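Local structure of zinc uptake regulation protein (Escherichia coli, 4MTD) at the interface of chains A and B. The protein represses the zinc-uptake genes znuACB by binding their operator DNA as a Fur-family regulator that uses zinc as its cofactor. Sequence-based numbering; all coordinates share one arbitrary frame. Chains: chain A/B, Zinc uptake regulation protein.

Contact 1: the interface of chains A and B. Residues chain A 101-103, 110, 139-143; chain B 121, 124-125, 128, 130-133, 135.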
# COMPACT_ATOMS: atom_id res chain seq x y z
N PHE A 101 -26.01 3.40 -15.14
CA PHE A 101 -26.50 2.13 -15.65
C PHE A 101 -25.36 1.37 -16.29
O PHE A 101 -24.89 1.73 -17.37
CB PHE A 101 -27.62 2.35 -16.68
CG PHE A 101 -28.86 2.93 -16.09
CD1 PHE A 101 -29.93 2.12 -15.76
CD2 PHE A 101 -28.94 4.29 -15.83
CE1 PHE A 101 -31.07 2.66 -15.19
CE2 PHE A 101 -30.08 4.83 -15.26
CZ PHE A 101 -31.15 4.01 -14.94
N ILE A 102 -24.92 0.30 -15.63
CA ILE A 102 -23.72 -0.42 -16.01
C ILE A 102 -24.08 -1.75 -16.64
O ILE A 102 -24.84 -2.53 -16.07
CB ILE A 102 -22.83 -0.70 -14.78
CG1 ILE A 102 -22.58 0.59 -14.00
CG2 ILE A 102 -21.52 -1.36 -15.19
CD1 ILE A 102 -22.49 0.36 -12.51
N CYS A 103 -23.51 -2.02 -17.81
CA CYS A 103 -23.72 -3.30 -18.45
C CYS A 103 -22.70 -4.32 -17.96
O CYS A 103 -21.50 -4.14 -18.11
CB CYS A 103 -23.63 -3.14 -19.96
SG CYS A 103 -23.71 -4.70 -20.87
N LYS A 110 -24.09 4.21 -19.01
CA LYS A 110 -24.88 5.39 -19.38
C LYS A 110 -25.15 6.20 -18.12
O LYS A 110 -25.72 5.68 -17.14
CB LYS A 110 -26.20 4.97 -20.04
CG LYS A 110 -26.71 5.92 -21.12
CD LYS A 110 -25.91 5.79 -22.42
CE LYS A 110 -26.80 5.67 -23.65
NZ LYS A 110 -27.68 6.85 -23.88
N ALA A 139 -26.97 0.86 -11.36
CA ALA A 139 -27.85 -0.19 -11.84
C ALA A 139 -27.06 -1.18 -12.68
O ALA A 139 -26.34 -0.80 -13.60
CB ALA A 139 -28.97 0.41 -12.67
N HIS A 140 -27.20 -2.46 -12.35
CA HIS A 140 -26.59 -3.53 -13.12
C HIS A 140 -27.64 -4.19 -13.99
O HIS A 140 -28.82 -4.23 -13.64
CB HIS A 140 -25.94 -4.53 -12.19
CG HIS A 140 -24.71 -4.00 -11.52
ND1 HIS A 140 -23.45 -4.19 -12.03
CD2 HIS A 140 -24.57 -3.25 -10.41
CE1 HIS A 140 -22.57 -3.60 -11.25
NE2 HIS A 140 -23.22 -3.01 -10.26
N GLY A 141 -27.21 -4.71 -15.13
CA GLY A 141 -28.11 -5.24 -16.14
C GLY A 141 -27.42 -5.29 -17.48
O GLY A 141 -26.21 -5.53 -17.53
N LEU A 142 -28.16 -5.07 -18.55
CA LEU A 142 -27.60 -5.11 -19.90
C LEU A 142 -28.03 -3.92 -20.72
O LEU A 142 -29.18 -3.50 -20.66
CB LEU A 142 -28.01 -6.40 -20.62
CG LEU A 142 -27.43 -7.66 -19.98
CD1 LEU A 142 -28.38 -8.26 -18.95
CD2 LEU A 142 -27.08 -8.68 -21.05
N CYS A 143 -27.08 -3.38 -21.48
CA CYS A 143 -27.36 -2.28 -22.38
C CYS A 143 -28.11 -2.80 -23.60
O CYS A 143 -28.20 -4.02 -23.81
CB CYS A 143 -26.05 -1.58 -22.78
SG CYS A 143 -25.02 -2.46 -23.99
N MET B 121 -36.12 3.96 -11.62
CA MET B 121 -34.97 3.33 -12.26
C MET B 121 -35.41 2.47 -13.44
O MET B 121 -34.75 2.46 -14.48
CB MET B 121 -34.18 2.50 -11.25
CG MET B 121 -33.52 3.31 -10.13
SD MET B 121 -31.88 3.94 -10.55
CE MET B 121 -32.27 5.42 -11.47
N LEU B 124 -36.29 5.05 -16.20
CA LEU B 124 -35.07 5.53 -16.84
C LEU B 124 -34.42 4.42 -17.68
O LEU B 124 -33.92 4.68 -18.77
CB LEU B 124 -34.07 6.05 -15.80
CG LEU B 124 -34.40 7.43 -15.21
CD1 LEU B 124 -33.60 7.68 -13.94
CD2 LEU B 124 -34.15 8.54 -16.23
N ALA B 125 -34.45 3.19 -17.16
CA ALA B 125 -33.90 2.05 -17.89
C ALA B 125 -34.70 1.77 -19.15
O ALA B 125 -34.12 1.43 -20.17
CB ALA B 125 -33.87 0.81 -17.01
N MET B 128 -33.94 4.24 -22.46
CA MET B 128 -32.79 3.59 -23.10
C MET B 128 -33.12 2.10 -23.20
O MET B 128 -33.98 1.61 -22.50
CB MET B 128 -31.52 3.81 -22.27
CG MET B 128 -31.55 3.07 -20.94
SD MET B 128 -30.19 3.45 -19.81
CE MET B 128 -30.66 5.10 -19.32
N PHE B 130 -32.30 -0.55 -21.88
CA PHE B 130 -31.49 -1.16 -20.83
C PHE B 130 -32.31 -2.09 -19.96
O PHE B 130 -33.16 -1.64 -19.20
CB PHE B 130 -30.81 -0.07 -19.98
CG PHE B 130 -29.80 -0.59 -18.99
CD1 PHE B 130 -28.44 -0.59 -19.30
CD2 PHE B 130 -30.20 -1.03 -17.74
CE1 PHE B 130 -27.50 -1.04 -18.38
CE2 PHE B 130 -29.27 -1.49 -16.82
CZ PHE B 130 -27.92 -1.49 -17.14
N ALA B 131 -32.02 -3.38 -20.07
CA ALA B 131 -32.65 -4.41 -19.25
C ALA B 131 -32.08 -4.42 -17.84
O ALA B 131 -31.14 -5.16 -17.53
CB ALA B 131 -32.47 -5.78 -19.90
N LEU B 132 -32.68 -3.61 -16.97
CA LEU B 132 -32.24 -3.49 -15.58
C LEU B 132 -32.44 -4.81 -14.84
O LEU B 132 -33.45 -5.49 -15.03
CB LEU B 132 -32.99 -2.36 -14.89
CG LEU B 132 -32.41 -1.87 -13.56
CD1 LEU B 132 -32.45 -0.35 -13.48
CD2 LEU B 132 -33.14 -2.49 -12.37
N ARG B 133 -31.47 -5.17 -14.02
CA ARG B 133 -31.49 -6.43 -13.27
C ARG B 133 -31.47 -6.18 -11.78
O ARG B 133 -32.29 -6.71 -11.04
CB ARG B 133 -30.29 -7.30 -13.67
CG ARG B 133 -30.31 -8.69 -13.07
CD ARG B 133 -29.05 -9.48 -13.44
NE ARG B 133 -28.84 -10.63 -12.56
CZ ARG B 133 -29.47 -11.81 -12.66
NH1 ARG B 133 -30.39 -12.02 -13.60
NH2 ARG B 133 -29.19 -12.78 -11.80
N ASN B 135 -30.45 -3.04 -8.63
CA ASN B 135 -30.12 -1.67 -8.24
C ASN B 135 -29.26 -1.63 -7.00
O ASN B 135 -29.46 -2.42 -6.07
CB ASN B 135 -31.38 -0.86 -7.97
CG ASN B 135 -32.13 -0.49 -9.23
OD1 ASN B 135 -31.56 0.10 -10.14
ND2 ASN B 135 -33.42 -0.81 -9.27
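In this Fur-family dimer, the outer part of the dimerisation sheet pairs strand 131-140 of chain B antiparallel with the end of strand 131-140 of chain A and its continuation through A:Gly141 and A:Leu142. The evidence for pairing is in the backbone. B:Arg133 N gives a hydrogen bond of 2.8 Å to A:His140 O, reaching it in the carbonyl plane with 151° at the hydrogen. A:Leu142 N donates to B:Ala131 O over 3.1 Å, but from above the carbonyl plane and off the lone pairs, and the return bond from B:Ala131 N to A:Leu142 O is weak. The side chain of B:Arg133 runs extended away from this ladder, its CB passing beside A:Gly141 CA.

Aromatic contacts lie beside the strands. The rings of A:Phe101 and B:Phe130 meet edge to face, the CD1 edge of A:Phe101 turned to the B:Phe130 ring, with planes 77° apart and centroids 5.3 Å from each other. With CG anti to its backbone N (chi1 -172°), B:Phe130 slips its ring between two parts of chain A: the carbonyl A:Leu142 O lies 3.3 Å above one face, towards the rim, and A:Phe101 CB covers the other in a CH-pi contact. B:Phe130 CZ comes 3.4 Å from A:Ile102 O. An alanine in place of B:Phe130 would remove this ring and would probably cost A:Phe101 its edge-to-face partner and A:Leu142 O the aromatic face beneath it.

Apolar contacts surround the A:Phe101 ring. A:Phe101 CZ points at B:Leu124 CB, 3.7 Å away, where the two side chains cross at about a right angle, while CE1 meets B:Ala125 CB and B:Leu132 CD1. B:Met128 CE stands 4.0 Å above the A:Phe101 ring plane, offset towards the ring's rim; B:Met128 CG takes the crowded position between backbone N and carbonyl carbon, and a bend at chi3 completes the reach. B:Leu132 CD1 also touches A:Ala139 CB.

Contact 2: the interface of chains A and B. Residues chain A 99, 114, 117, 136-138; chain B 117, 120-121, 124, 135-137.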
# COMPACT_ATOMS: atom_id res chain seq x y z
N ALA A 99 -27.33 8.90 -11.88
CA ALA A 99 -27.63 7.47 -11.87
C ALA A 99 -26.79 6.77 -12.93
O ALA A 99 -26.72 7.22 -14.07
CB ALA A 99 -29.11 7.25 -12.14
N ALA A 114 -31.30 11.60 -12.31
CA ALA A 114 -32.38 10.95 -11.58
C ALA A 114 -32.88 11.84 -10.45
O ALA A 114 -32.70 11.53 -9.27
CB ALA A 114 -31.92 9.60 -11.04
N VAL A 117 -35.26 10.16 -7.85
CA VAL A 117 -34.57 9.29 -6.90
C VAL A 117 -34.00 10.12 -5.76
O VAL A 117 -34.21 9.81 -4.59
CB VAL A 117 -33.45 8.48 -7.58
CG1 VAL A 117 -32.62 7.73 -6.54
CG2 VAL A 117 -34.04 7.51 -8.59
N VAL A 136 -25.35 7.20 -3.98
CA VAL A 136 -24.70 6.34 -4.95
C VAL A 136 -25.80 5.50 -5.59
O VAL A 136 -26.39 4.65 -4.94
CB VAL A 136 -23.67 5.40 -4.30
CG1 VAL A 136 -23.09 4.44 -5.33
CG2 VAL A 136 -22.57 6.21 -3.63
N ILE A 137 -26.06 5.77 -6.87
CA ILE A 137 -27.12 5.10 -7.60
C ILE A 137 -26.49 4.39 -8.79
O ILE A 137 -26.07 5.03 -9.76
CB ILE A 137 -28.18 6.12 -8.07
CG1 ILE A 137 -28.77 6.87 -6.88
CG2 ILE A 137 -29.29 5.43 -8.85
CD1 ILE A 137 -28.18 8.25 -6.68
N GLU A 138 -26.44 3.07 -8.71
CA GLU A 138 -25.82 2.25 -9.75
C GLU A 138 -26.70 1.05 -10.08
O GLU A 138 -27.12 0.32 -9.19
CB GLU A 138 -24.44 1.78 -9.29
CG GLU A 138 -23.52 2.94 -8.93
CD GLU A 138 -22.14 2.50 -8.48
OE1 GLU A 138 -21.94 1.30 -8.19
OE2 GLU A 138 -21.26 3.38 -8.41
N VAL B 117 -38.30 4.28 -5.94
CA VAL B 117 -36.94 4.25 -6.49
C VAL B 117 -36.81 3.17 -7.57
O VAL B 117 -36.37 3.46 -8.68
CB VAL B 117 -35.90 4.02 -5.38
CG1 VAL B 117 -34.52 3.71 -5.97
CG2 VAL B 117 -35.83 5.24 -4.48
N ILE B 120 -38.72 4.29 -10.73
CA ILE B 120 -38.08 5.38 -11.47
C ILE B 120 -36.88 4.84 -12.25
O ILE B 120 -36.67 5.22 -13.41
CB ILE B 120 -37.61 6.51 -10.53
CG1 ILE B 120 -38.82 7.23 -9.92
CG2 ILE B 120 -36.74 7.52 -11.28
CD1 ILE B 120 -38.49 7.97 -8.64
N MET B 121 -36.12 3.96 -11.62
CA MET B 121 -34.97 3.33 -12.26
C MET B 121 -35.41 2.47 -13.44
O MET B 121 -34.75 2.46 -14.48
CB MET B 121 -34.18 2.50 -11.25
CG MET B 121 -33.52 3.31 -10.13
SD MET B 121 -31.88 3.94 -10.55
CE MET B 121 -32.27 5.42 -11.47
N LEU B 124 -36.29 5.05 -16.20
CA LEU B 124 -35.07 5.53 -16.84
C LEU B 124 -34.42 4.42 -17.68
O LEU B 124 -33.92 4.68 -18.77
CB LEU B 124 -34.07 6.05 -15.80
CG LEU B 124 -34.40 7.43 -15.21
CD1 LEU B 124 -33.60 7.68 -13.94
CD2 LEU B 124 -34.15 8.54 -16.23
N ASN B 135 -30.45 -3.04 -8.63
CA ASN B 135 -30.12 -1.67 -8.24
C ASN B 135 -29.26 -1.63 -7.00
O ASN B 135 -29.46 -2.42 -6.07
CB ASN B 135 -31.38 -0.86 -7.97
CG ASN B 135 -32.13 -0.49 -9.23
OD1 ASN B 135 -31.56 0.10 -10.14
ND2 ASN B 135 -33.42 -0.81 -9.27
N VAL B 136 -28.31 -0.71 -6.99
CA VAL B 136 -27.50 -0.43 -5.81
C VAL B 136 -27.79 1.01 -5.41
O VAL B 136 -27.48 1.94 -6.15
CB VAL B 136 -26.00 -0.62 -6.11
CG1 VAL B 136 -25.17 -0.36 -4.86
CG2 VAL B 136 -25.74 -2.02 -6.64
N ILE B 137 -28.43 1.19 -4.26
CA ILE B 137 -28.76 2.52 -3.79
C ILE B 137 -28.17 2.67 -2.40
O ILE B 137 -28.60 2.00 -1.47
CB ILE B 137 -30.28 2.77 -3.73
CG1 ILE B 137 -30.95 2.34 -5.04
CG2 ILE B 137 -30.55 4.25 -3.47
CD1 ILE B 137 -31.40 0.89 -5.04
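B:Met121 from helix 115-127 forms the apolar centre, lying across the side chain of A:Ile137 at about a right angle. Its CG is anti to the carbonyl carbon (chi1 -65°), and bends at chi2 and chi3 bring the thioether onto chain A. There B:Met121 SD lies 3.4 Å from A:Ile137 CG2, the methyl branch anti to its own backbone N. The terminal B:Met121 CE continues to A:Ala99 CB, 3.7 Å away, and also borders A:Val117 CG2.

Outward from the sulfur, the two copies of helix 115-127 touch. A:Val117 CG2, the branch beside the backbone N, meets B:Ile120 CG2 at 3.8 Å, methyl to methyl, as the side chains cross obliquely. One turn further along the chain B helix, B:Leu124 CD1 rests against A:Ala114 CB at 3.9 Å.

The polar rim is backbone. Strands 131-140 pair antiparallel about A:Ile137 and B:Ile137, which bridge each other as expected for a two-fold crossing. A:Glu138 N donates to B:Val136 O over 3.0 Å, nearly straight at 171° and in the carbonyl plane. In return, B:Val136 N reaches A:Glu138 O at 2.7 Å, almost along the C=O axis, so this residue pair is tied in both directions. These bonds probably offset the unfavourable approach of two acceptors, A:Val136 O and B:Val136 O, at 3.2 Å. Together, the continuous sheet and the helix contacts beneath it join two subunits into the dimer that carries the repressor's DNA-binding domains.

About 10 Å separates the C-alpha centres of contact 1 and contact 2, and B:Met121, B:Leu124 and B:Asn135 belong to both. Helix 115-127 and strand 131-140 contribute to chain B's side of both, with the connecting loop added in contact 1, so the contacts are neighbouring portions of one surface: contact 2 lies about the two-fold crossing and contact 1 extends outward from it. Symmetry repeats each with the chains exchanged, placing a copy of contact 1 on either side of the centre. The shared residues couple the two packing sites, which may together help fix the relative placement of the two DNA-binding domains.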